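Local coordinates for protein NAD nucleotidase (Haemophilus influenzae, PDB 3ZTV) that degrades NAD to adenosine and nicotinamide riboside as a zinc-dependent periplasmic 5'-nucleotidase that also cleaves the dinucleotide pyrophosphate, at residues S370-P375 against G379-G384; Q455-D460 against G464-G469; N514-V517 against K521-Y524. All coordinates share one frame; numbering follows the deposited sequence.

Interaction 1 (S370-P375 against G379-G384)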
loop_
_atom_site.group_PDB
_atom_site.type_symbol
_atom_site.label_atom_id
_atom_site.label_comp_id
_atom_site.label_asym_id
_atom_site.label_seq_id
_atom_site.Cartn_x
_atom_site.Cartn_y
_atom_site.Cartn_z
ATOM N N SER A 370 -20.347 -19.686 -42.155
ATOM C CA SER A 370 -21.516 -20.440 -41.720
ATOM C C SER A 370 -21.403 -21.948 -41.949
ATOM O O SER A 370 -21.826 -22.745 -41.110
ATOM C CB SER A 370 -22.773 -19.902 -42.405
ATOM O OG SER A 370 -23.930 -20.576 -41.944
ATOM N N ALA A 371 -20.831 -22.339 -43.083
ATOM C CA ALA A 371 -20.759 -23.750 -43.443
ATOM C C ALA A 371 -19.945 -24.571 -42.445
ATOM O O ALA A 371 -20.199 -25.762 -42.250
ATOM C CB ALA A 371 -20.189 -23.909 -44.848
ATOM N N ASN A 372 -18.966 -23.932 -41.811
ATOM C CA ASN A 372 -18.021 -24.653 -40.960
ATOM C C ASN A 372 -18.211 -24.430 -39.464
ATOM O O ASN A 372 -17.337 -24.778 -38.674
ATOM C CB ASN A 372 -16.582 -24.325 -41.362
ATOM C CG ASN A 372 -16.258 -24.769 -42.775
ATOM O OD1 ASN A 372 -16.096 -25.962 -43.041
ATOM N ND2 ASN A 372 -16.152 -23.810 -43.690
ATOM N N ARG A 373 -19.355 -23.877 -39.078
ATOM C CA ARG A 373 -19.587 -23.523 -37.677
ATOM C C ARG A 373 -19.491 -24.712 -36.730
ATOM O O ARG A 373 -18.933 -24.592 -35.637
ATOM C CB ARG A 373 -20.935 -22.827 -37.505
ATOM C CG ARG A 373 -20.946 -21.396 -38.003
ATOM C CD ARG A 373 -22.353 -20.835 -37.997
ATOM N NE ARG A 373 -22.381 -19.422 -38.359
ATOM C CZ ARG A 373 -23.497 -18.706 -38.444
ATOM N NH1 ARG A 373 -24.666 -19.274 -38.185
ATOM N NH2 ARG A 373 -23.444 -17.423 -38.782
ATOM N N ILE A 374 -20.037 -25.850 -37.148
ATOM C CA ILE A 374 -20.053 -27.053 -36.318
ATOM C C ILE A 374 -19.274 -28.174 -37.002
ATOM O O ILE A 374 -19.522 -28.481 -38.169
ATOM C CB ILE A 374 -21.489 -27.519 -36.045
ATOM C CG1 ILE A 374 -22.295 -26.396 -35.386
ATOM C CG2 ILE A 374 -21.488 -28.764 -35.171
ATOM C CD1 ILE A 374 -23.762 -26.710 -35.217
ATOM N N PRO A 375 -18.320 -28.787 -36.284
ATOM C CA PRO A 375 -17.510 -29.836 -36.912
ATOM C C PRO A 375 -18.345 -31.061 -37.243
ATOM O O PRO A 375 -19.320 -31.343 -36.544
ATOM C CB PRO A 375 -16.486 -30.193 -35.827
ATOM C CG PRO A 375 -16.514 -29.041 -34.860
ATOM C CD PRO A 375 -17.916 -28.535 -34.889
ATOM N N GLY A 379 -21.691 -30.447 -45.076
ATOM C CA GLY A 379 -21.222 -29.191 -45.632
ATOM C C GLY A 379 -20.081 -28.574 -44.845
ATOM O O GLY A 379 -19.494 -27.579 -45.271
ATOM N N SER A 380 -19.765 -29.167 -43.696
ATOM C CA SER A 380 -18.667 -28.689 -42.861
ATOM C C SER A 380 -17.414 -29.522 -43.112
ATOM O O SER A 380 -17.234 -30.079 -44.196
ATOM C CB SER A 380 -19.065 -28.740 -41.379
ATOM O OG SER A 380 -18.107 -28.097 -40.548
ATOM N N ASN A 381 -16.542 -29.589 -42.111
ATOM C CA ASN A 381 -15.364 -30.447 -42.156
ATOM C C ASN A 381 -15.110 -31.035 -40.765
ATOM O O ASN A 381 -15.731 -30.608 -39.788
ATOM C CB ASN A 381 -14.144 -29.675 -42.671
ATOM C CG ASN A 381 -13.589 -28.706 -41.647
ATOM O OD1 ASN A 381 -14.091 -27.590 -41.494
ATOM N ND2 ASN A 381 -12.543 -29.123 -40.949
ATOM N N PRO A 382 -14.214 -32.030 -40.664
ATOM C CA PRO A 382 -14.024 -32.702 -39.371
ATOM C C PRO A 382 -13.536 -31.791 -38.239
ATOM O O PRO A 382 -13.797 -32.102 -37.078
ATOM C CB PRO A 382 -12.975 -33.772 -39.684
ATOM C CG PRO A 382 -13.156 -34.052 -41.133
ATOM C CD PRO A 382 -13.500 -32.723 -41.751
ATOM N N GLU A 383 -12.845 -30.703 -38.566
ATOM C CA GLU A 383 -12.341 -29.778 -37.548
ATOM C C GLU A 383 -13.285 -28.603 -37.294
ATOM O O GLU A 383 -13.137 -27.884 -36.301
ATOM C CB GLU A 383 -10.960 -29.251 -37.940
ATOM C CG GLU A 383 -9.876 -30.317 -37.997
ATOM C CD GLU A 383 -9.386 -30.734 -36.625
ATOM O OE1 GLU A 383 -9.584 -29.973 -35.654
ATOM O OE2 GLU A 383 -8.793 -31.830 -36.514
ATOM N N GLY A 384 -14.251 -28.404 -38.180
ATOM C CA GLY A 384 -15.159 -27.283 -38.056
ATOM C C GLY A 384 -14.448 -25.972 -38.319
ATOM O O GLY A 384 -13.626 -25.867 -39.229
HETATM O O HOH W 1 -16.920 -26.871 -45.554
#
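S380 meets the carbonyl of I374 where a long irregular loop of the 5'-nucleotidase C-terminal domain, between strand 357-362 and helix 386-396, doubles back on itself. The polar part of the contact is small. S380 OG donates to I374 O at 2.8 Å, approaching from above the carbonyl plane, 45° out of it. With OG trans to its own backbone N (chi1 -171°), the hydroxyl is carried across the turn to this carbonyl. CB of S380 rests 3.3 Å from A371 O. A water adds a second link, giving one hydrogen to N372 OD1 and the other to G379 O. The amide nitrogen of N372 is held from outside the pair by G368 O. R373, which probably binds substrate, takes almost no part; its CA-CB bond leads away from 379-384, and its NH1 is hydrogen-bonded to T463 OG1.

Van der Waals packing centres on P375. Its ring edge lies along the backbone of 382-384, with P375 CB 3.5 Å from P382 O, and its CA comes within 3.7 Å of G384 CA. Beside the packed proline, P375 CA makes a CH···O contact of 3.5 Å with N381 O.

Interaction 2 (Q455-D460 against G464-G469); sequences QFALVD and GAFPYG. With ADN (adenosine), chain D.
A457 and A465 face each other where the last turns of helix 443-460 pack on the chain that leads into edge strand 467-470, a helix-to-strand connection in the C-terminal domain that carries the adenosine pocket. Both CA-CB bonds point across the interface, and the methyl carbons A457 CB and A465 CB stand 4.2 Å apart. Such small side chains let the two backbones approach closely, with only 5.0 Å between A457 CA and A465 CA. The A457 methyl also reaches the backbone beyond A465, its CB lying 3.6 Å from F466 N.

Two phenylalanines, one from each segment, present ring edges to these methyls. F456 has CG trans to its backbone N (chi1 -162°), which carries its ring to where the CD2 edge meets A465 CB at 3.7 Å, the methyl lying near the ring plane. From the opposite segment F466 does the same to A457: the methyl sits near the plane of its ring, 3.9 Å from F466 CB and 4.0 Å from F466 CD2. One face of F466 is partly covered by CD of P467, and its ring also meets F569 of strand 567-570 edge to face. The side chains thus meet through apolar atoms.

G464, next to A465, belongs to the adenosine pocket. Its carbonyl oxygen, G464 O, lies 3.3 Å from adenosine O2', the backbone coming directly against the ribose.

At the end of the helix a wider, pi-type turn gathers two amides on one acceptor: Q455 O receives the N-H of both V459 and D460. The Q455 side chain curls toward the same end, where NE2 donates to D460 OD2 at 3.1 Å, meeting the carboxylate oxygen from above its plane.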
loop_
_atom_site.group_PDB
_atom_site.type_symbol
_atom_site.label_atom_id
_atom_site.label_comp_id
_atom_site.label_asym_id
_atom_site.label_seq_id
_atom_site.Cartn_x
_atom_site.Cartn_y
_atom_site.Cartn_z
ATOM N N GLN A 455 -25.586 -25.962 -26.600
ATOM C CA GLN A 455 -27.040 -26.122 -26.570
ATOM C C GLN A 455 -27.747 -25.130 -27.502
ATOM O O GLN A 455 -28.685 -25.495 -28.218
ATOM C CB GLN A 455 -27.566 -25.992 -25.139
ATOM C CG GLN A 455 -29.089 -25.946 -25.021
ATOM C CD GLN A 455 -29.767 -27.255 -25.405
ATOM O OE1 GLN A 455 -29.128 -28.303 -25.492
ATOM N NE2 GLN A 455 -31.077 -27.195 -25.631
ATOM N N PHE A 456 -27.303 -23.876 -27.493
ATOM C CA PHE A 456 -27.882 -22.853 -28.363
ATOM C C PHE A 456 -27.570 -23.172 -29.825
ATOM O O PHE A 456 -28.442 -23.083 -30.688
ATOM C CB PHE A 456 -27.352 -21.463 -27.984
ATOM C CG PHE A 456 -28.187 -20.316 -28.510
ATOM C CD1 PHE A 456 -29.348 -19.933 -27.861
ATOM C CD2 PHE A 456 -27.788 -19.604 -29.628
ATOM C CE1 PHE A 456 -30.107 -18.873 -28.331
ATOM C CE2 PHE A 456 -28.545 -18.543 -30.101
ATOM C CZ PHE A 456 -29.703 -18.182 -29.448
ATOM N N ALA A 457 -26.329 -23.560 -30.101
ATOM C CA ALA A 457 -25.899 -23.849 -31.472
ATOM C C ALA A 457 -26.636 -25.034 -32.092
ATOM O O ALA A 457 -26.941 -25.031 -33.283
ATOM C CB ALA A 457 -24.391 -24.097 -31.517
ATOM N N LEU A 458 -26.905 -26.048 -31.279
ATOM C CA LEU A 458 -27.414 -27.320 -31.778
ATOM C C LEU A 458 -28.929 -27.436 -31.699
ATOM O O LEU A 458 -29.536 -28.175 -32.478
ATOM C CB LEU A 458 -26.777 -28.474 -31.001
ATOM C CG LEU A 458 -25.268 -28.653 -31.183
ATOM C CD1 LEU A 458 -24.701 -29.526 -30.077
ATOM C CD2 LEU A 458 -24.955 -29.238 -32.556
ATOM N N VAL A 459 -29.543 -26.716 -30.766
ATOM C CA VAL A 459 -30.971 -26.889 -30.514
ATOM C C VAL A 459 -31.779 -25.593 -30.479
ATOM O O VAL A 459 -32.715 -25.424 -31.260
ATOM C CB VAL A 459 -31.219 -27.661 -29.196
ATOM C CG1 VAL A 459 -32.717 -27.827 -28.945
ATOM C CG2 VAL A 459 -30.526 -29.016 -29.230
ATOM N N ASP A 460 -31.423 -24.687 -29.574
ATOM C CA ASP A 460 -32.285 -23.551 -29.248
ATOM C C ASP A 460 -32.155 -22.336 -30.168
ATOM O O ASP A 460 -33.078 -21.523 -30.254
ATOM C CB ASP A 460 -32.055 -23.116 -27.799
ATOM C CG ASP A 460 -32.408 -24.199 -26.801
ATOM O OD1 ASP A 460 -33.306 -25.019 -27.094
ATOM O OD2 ASP A 460 -31.787 -24.225 -25.719
ATOM N N GLY A 464 -24.188 -20.140 -34.985
ATOM C CA GLY A 464 -23.070 -19.239 -34.758
ATOM C C GLY A 464 -22.586 -19.204 -33.318
ATOM O O GLY A 464 -21.524 -18.647 -33.032
ATOM N N ALA A 465 -23.357 -19.790 -32.406
ATOM C CA ALA A 465 -22.964 -19.839 -30.997
ATOM C C ALA A 465 -21.865 -20.865 -30.710
ATOM O O ALA A 465 -21.254 -20.837 -29.641
ATOM C CB ALA A 465 -24.176 -20.117 -30.117
ATOM N N PHE A 466 -21.614 -21.778 -31.640
ATOM C CA PHE A 466 -20.721 -22.893 -31.340
ATOM C C PHE A 466 -19.336 -22.389 -30.926
ATOM O O PHE A 466 -18.726 -21.602 -31.645
ATOM C CB PHE A 466 -20.626 -23.866 -32.514
ATOM C CG PHE A 466 -20.121 -25.217 -32.113
ATOM C CD1 PHE A 466 -18.760 -25.466 -32.030
ATOM C CD2 PHE A 466 -21.014 -26.229 -31.783
ATOM C CE1 PHE A 466 -18.291 -26.708 -31.638
ATOM C CE2 PHE A 466 -20.550 -27.472 -31.388
ATOM C CZ PHE A 466 -19.182 -27.708 -31.318
ATOM N N PRO A 467 -18.828 -22.848 -29.762
ATOM C CA PRO A 467 -17.616 -22.271 -29.171
ATOM C C PRO A 467 -16.312 -22.967 -29.559
ATOM O O PRO A 467 -16.252 -24.197 -29.637
ATOM C CB PRO A 467 -17.859 -22.454 -27.674
ATOM C CG PRO A 467 -18.587 -23.764 -27.600
ATOM C CD PRO A 467 -19.478 -23.800 -28.839
ATOM N N TYR A 468 -15.282 -22.166 -29.792
ATOM C CA TYR A 468 -13.924 -22.662 -30.004
ATOM C C TYR A 468 -13.007 -21.824 -29.130
ATOM O O TYR A 468 -13.273 -20.639 -28.908
ATOM C CB TYR A 468 -13.495 -22.516 -31.466
ATOM C CG TYR A 468 -14.295 -23.341 -32.454
ATOM C CD1 TYR A 468 -15.554 -22.929 -32.883
ATOM C CD2 TYR A 468 -13.785 -24.528 -32.970
ATOM C CE1 TYR A 468 -16.282 -23.680 -33.795
ATOM C CE2 TYR A 468 -14.512 -25.286 -33.881
ATOM C CZ TYR A 468 -15.758 -24.857 -34.289
ATOM O OH TYR A 468 -16.494 -25.594 -35.200
ATOM N N GLY A 469 -11.930 -22.422 -28.637
ATOM C CA GLY A 469 -11.055 -21.745 -27.697
ATOM C C GLY A 469 -9.567 -21.810 -27.992
ATOM O O GLY A 469 -9.098 -22.578 -28.842
HETATM O "O5'" ADN D . -26.272 -13.724 -37.861
HETATM C "C5'" ADN D . -26.380 -13.709 -36.436
HETATM C "C4'" ADN D . -25.183 -14.446 -35.846
HETATM O "O4'" ADN D . -23.982 -13.706 -36.085
HETATM C "C3'" ADN D . -25.276 -14.620 -34.343
HETATM O "O3'" ADN D . -25.931 -15.846 -34.002
HETATM C "C2'" ADN D . -23.824 -14.627 -33.908
HETATM O "O2'" ADN D . -23.275 -15.950 -33.967
HETATM C "C1'" ADN D . -23.122 -13.773 -34.947
HETATM N N9 ADN D . -22.918 -12.411 -34.406
HETATM C C8 ADN D . -23.740 -11.350 -34.524
HETATM N N7 ADN D . -23.216 -10.262 -33.896
HETATM C C5 ADN D . -22.033 -10.632 -33.356
HETATM C C6 ADN D . -20.952 -9.999 -32.569
HETATM N N6 ADN D . -21.004 -8.701 -32.189
HETATM N N1 ADN D . -19.895 -10.762 -32.229
HETATM C C2 ADN D . -19.799 -12.056 -32.584
HETATM N N3 ADN D . -20.737 -12.695 -33.296
HETATM C C4 ADN D . -21.849 -12.045 -33.707
#

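Interaction 3 (N514-V517 against K521-Y524). With ADN (adenosine), chain D.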
loop_
_atom_site.group_PDB
_atom_site.type_symbol
_atom_site.label_atom_id
_atom_site.label_comp_id
_atom_site.label_asym_id
_atom_site.label_seq_id
_atom_site.Cartn_x
_atom_site.Cartn_y
_atom_site.Cartn_z
ATOM N N ASN A 514 -15.325 -12.299 -26.350
ATOM C CA ASN A 514 -15.686 -11.032 -26.974
ATOM C C ASN A 514 -16.844 -10.382 -26.212
ATOM O O ASN A 514 -17.596 -11.056 -25.513
ATOM C CB ASN A 514 -15.987 -11.182 -28.475
ATOM C CG ASN A 514 -17.239 -11.974 -28.743
ATOM O OD1 ASN A 514 -18.332 -11.569 -28.359
ATOM N ND2 ASN A 514 -17.088 -13.110 -29.420
ATOM N N ALA A 515 -16.978 -9.066 -26.358
ATOM C CA ALA A 515 -17.966 -8.300 -25.609
ATOM C C ALA A 515 -19.406 -8.728 -25.892
ATOM O O ALA A 515 -20.268 -8.622 -25.023
ATOM C CB ALA A 515 -17.788 -6.819 -25.892
ATOM N N TYR A 516 -19.655 -9.208 -27.106
ATOM C CA TYR A 516 -20.986 -9.653 -27.510
ATOM C C TYR A 516 -21.464 -10.843 -26.674
ATOM O O TYR A 516 -22.488 -10.766 -26.006
ATOM C CB TYR A 516 -20.978 -9.968 -29.014
ATOM C CG TYR A 516 -22.220 -10.610 -29.602
ATOM C CD1 TYR A 516 -23.331 -9.850 -29.961
ATOM C CD2 TYR A 516 -22.257 -11.977 -29.851
ATOM C CE1 TYR A 516 -24.452 -10.450 -30.525
ATOM C CE2 TYR A 516 -23.365 -12.579 -30.408
ATOM C CZ TYR A 516 -24.460 -11.817 -30.744
ATOM O OH TYR A 516 -25.562 -12.429 -31.302
ATOM N N VAL A 517 -20.722 -11.945 -26.682
ATOM C CA VAL A 517 -21.145 -13.085 -25.860
ATOM C C VAL A 517 -20.921 -12.878 -24.355
ATOM O O VAL A 517 -21.561 -13.536 -23.532
ATOM C CB VAL A 517 -20.528 -14.423 -26.321
ATOM C CG1 VAL A 517 -20.939 -14.726 -27.758
ATOM C CG2 VAL A 517 -19.021 -14.406 -26.181
ATOM N N LYS A 521 -25.253 -12.921 -25.019
ATOM C CA LYS A 521 -25.833 -13.119 -26.341
ATOM C C LYS A 521 -25.462 -14.503 -26.884
ATOM O O LYS A 521 -24.565 -15.166 -26.356
ATOM C CB LYS A 521 -25.372 -12.023 -27.305
ATOM C CG LYS A 521 -25.709 -10.613 -26.850
ATOM C CD LYS A 521 -27.200 -10.353 -26.899
ATOM C CE LYS A 521 -27.523 -8.976 -26.338
ATOM N NZ LYS A 521 -26.645 -7.930 -26.933
ATOM N N ASP A 522 -26.163 -14.936 -27.928
ATOM C CA ASP A 522 -25.930 -16.245 -28.542
ATOM C C ASP A 522 -26.066 -17.398 -27.543
ATOM O O ASP A 522 -25.415 -18.434 -27.681
ATOM C CB ASP A 522 -24.561 -16.287 -29.230
ATOM C CG ASP A 522 -24.668 -16.384 -30.748
ATOM O OD1 ASP A 522 -25.787 -16.204 -31.284
ATOM O OD2 ASP A 522 -23.642 -16.635 -31.411
ATOM N N GLY A 523 -26.906 -17.209 -26.531
ATOM C CA GLY A 523 -27.185 -18.262 -25.570
ATOM C C GLY A 523 -26.088 -18.568 -24.565
ATOM O O GLY A 523 -26.137 -19.593 -23.887
ATOM N N TYR A 524 -25.099 -17.683 -24.455
ATOM C CA TYR A 524 -24.028 -17.849 -23.479
ATOM C C TYR A 524 -24.535 -17.470 -22.082
ATOM O O TYR A 524 -24.072 -16.505 -21.468
ATOM C CB TYR A 524 -22.801 -17.024 -23.887
ATOM C CG TYR A 524 -21.971 -17.659 -24.994
ATOM C CD1 TYR A 524 -22.504 -17.872 -26.265
ATOM C CD2 TYR A 524 -20.653 -18.039 -24.767
ATOM C CE1 TYR A 524 -21.740 -18.448 -27.274
ATOM C CE2 TYR A 524 -19.886 -18.614 -25.762
ATOM C CZ TYR A 524 -20.434 -18.823 -27.008
ATOM O OH TYR A 524 -19.664 -19.397 -27.987
HETATM O "O5'" ADN D . -26.272 -13.724 -37.861
HETATM C "C5'" ADN D . -26.380 -13.709 -36.436
HETATM C "C4'" ADN D . -25.183 -14.446 -35.846
HETATM O "O4'" ADN D . -23.982 -13.706 -36.085
HETATM C "C3'" ADN D . -25.276 -14.620 -34.343
HETATM O "O3'" ADN D . -25.931 -15.846 -34.002
HETATM C "C2'" ADN D . -23.824 -14.627 -33.908
HETATM O "O2'" ADN D . -23.275 -15.950 -33.967
HETATM C "C1'" ADN D . -23.122 -13.773 -34.947
HETATM N N9 ADN D . -22.918 -12.411 -34.406
HETATM C C8 ADN D . -23.740 -11.350 -34.524
HETATM N N7 ADN D . -23.216 -10.262 -33.896
HETATM C C5 ADN D . -22.033 -10.632 -33.356
HETATM C C6 ADN D . -20.952 -9.999 -32.569
HETATM N N6 ADN D . -21.004 -8.701 -32.189
HETATM N N1 ADN D . -19.895 -10.762 -32.229
HETATM C C2 ADN D . -19.799 -12.056 -32.584
HETATM N N3 ADN D . -20.737 -12.695 -33.296
HETATM C C4 ADN D . -21.849 -12.045 -33.707
#
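V517 and K521 face each other across a tight turn, their CA atoms 4.7 Å apart, where the short, weakly bonded helix 515-518 gives way to the loop before helix 525-530. At its start N514 caps the helix, OD1 accepting from V517 N at 2.9 Å in a nearly straight bond (164°).

The ring of Y516 is sandwiched. K521 CB stands over the centre of one face, 3.6 Å from the centroid in a CH-pi contact, while the adenine of the bound adenosine covers the opposite face, with C6 3.3 Å from Y516 CG. The ring swings into this slot because CG is trans to the backbone N (chi1 173°). The carboxylate of D522 lies at the ring edge, its plane turned 73° from the ring, and grips the ribose with two bonds: O3' donates to OD1 and O2' to OD2, each at 2.7 Å. The turn thus gives a ring to the base and a carboxylate to the sugar, while N408, N434 and S462 supply further bonds to adenosine. A second CH-pi contact backs the turn, V517 CB lying 3.9 Å from the Y524 ring centroid.

V517 and Y524 touch N408 of strand 404-408, and Y524 also packs against V449 and A453 of helix 443-460. Y524 OH is hydrogen-bonded to A465 O, joining the turn to the segment that runs into edge strand 467-470.

In the fold
Along the chain the three contacts follow in series, neither nesting nor crossing, and each closes a short loop with three residues between its segments. Interaction 1 closes a short loop within the connection from strand 357-362 to helix 386-396, interaction 2 the turn from helix 443-460 to strand 467-470, and interaction 3 the link from helix 515-518 towards helix 525-530. The middle one joins the others: Y468 OH reaches R373 O of interaction 1, and D522 O of interaction 3 packs on A465 CB and F456 CD2. Interactions 2 and 3 both touch adenosine, whereas 1 and 3 remain about 7 Å apart at their nearest atoms.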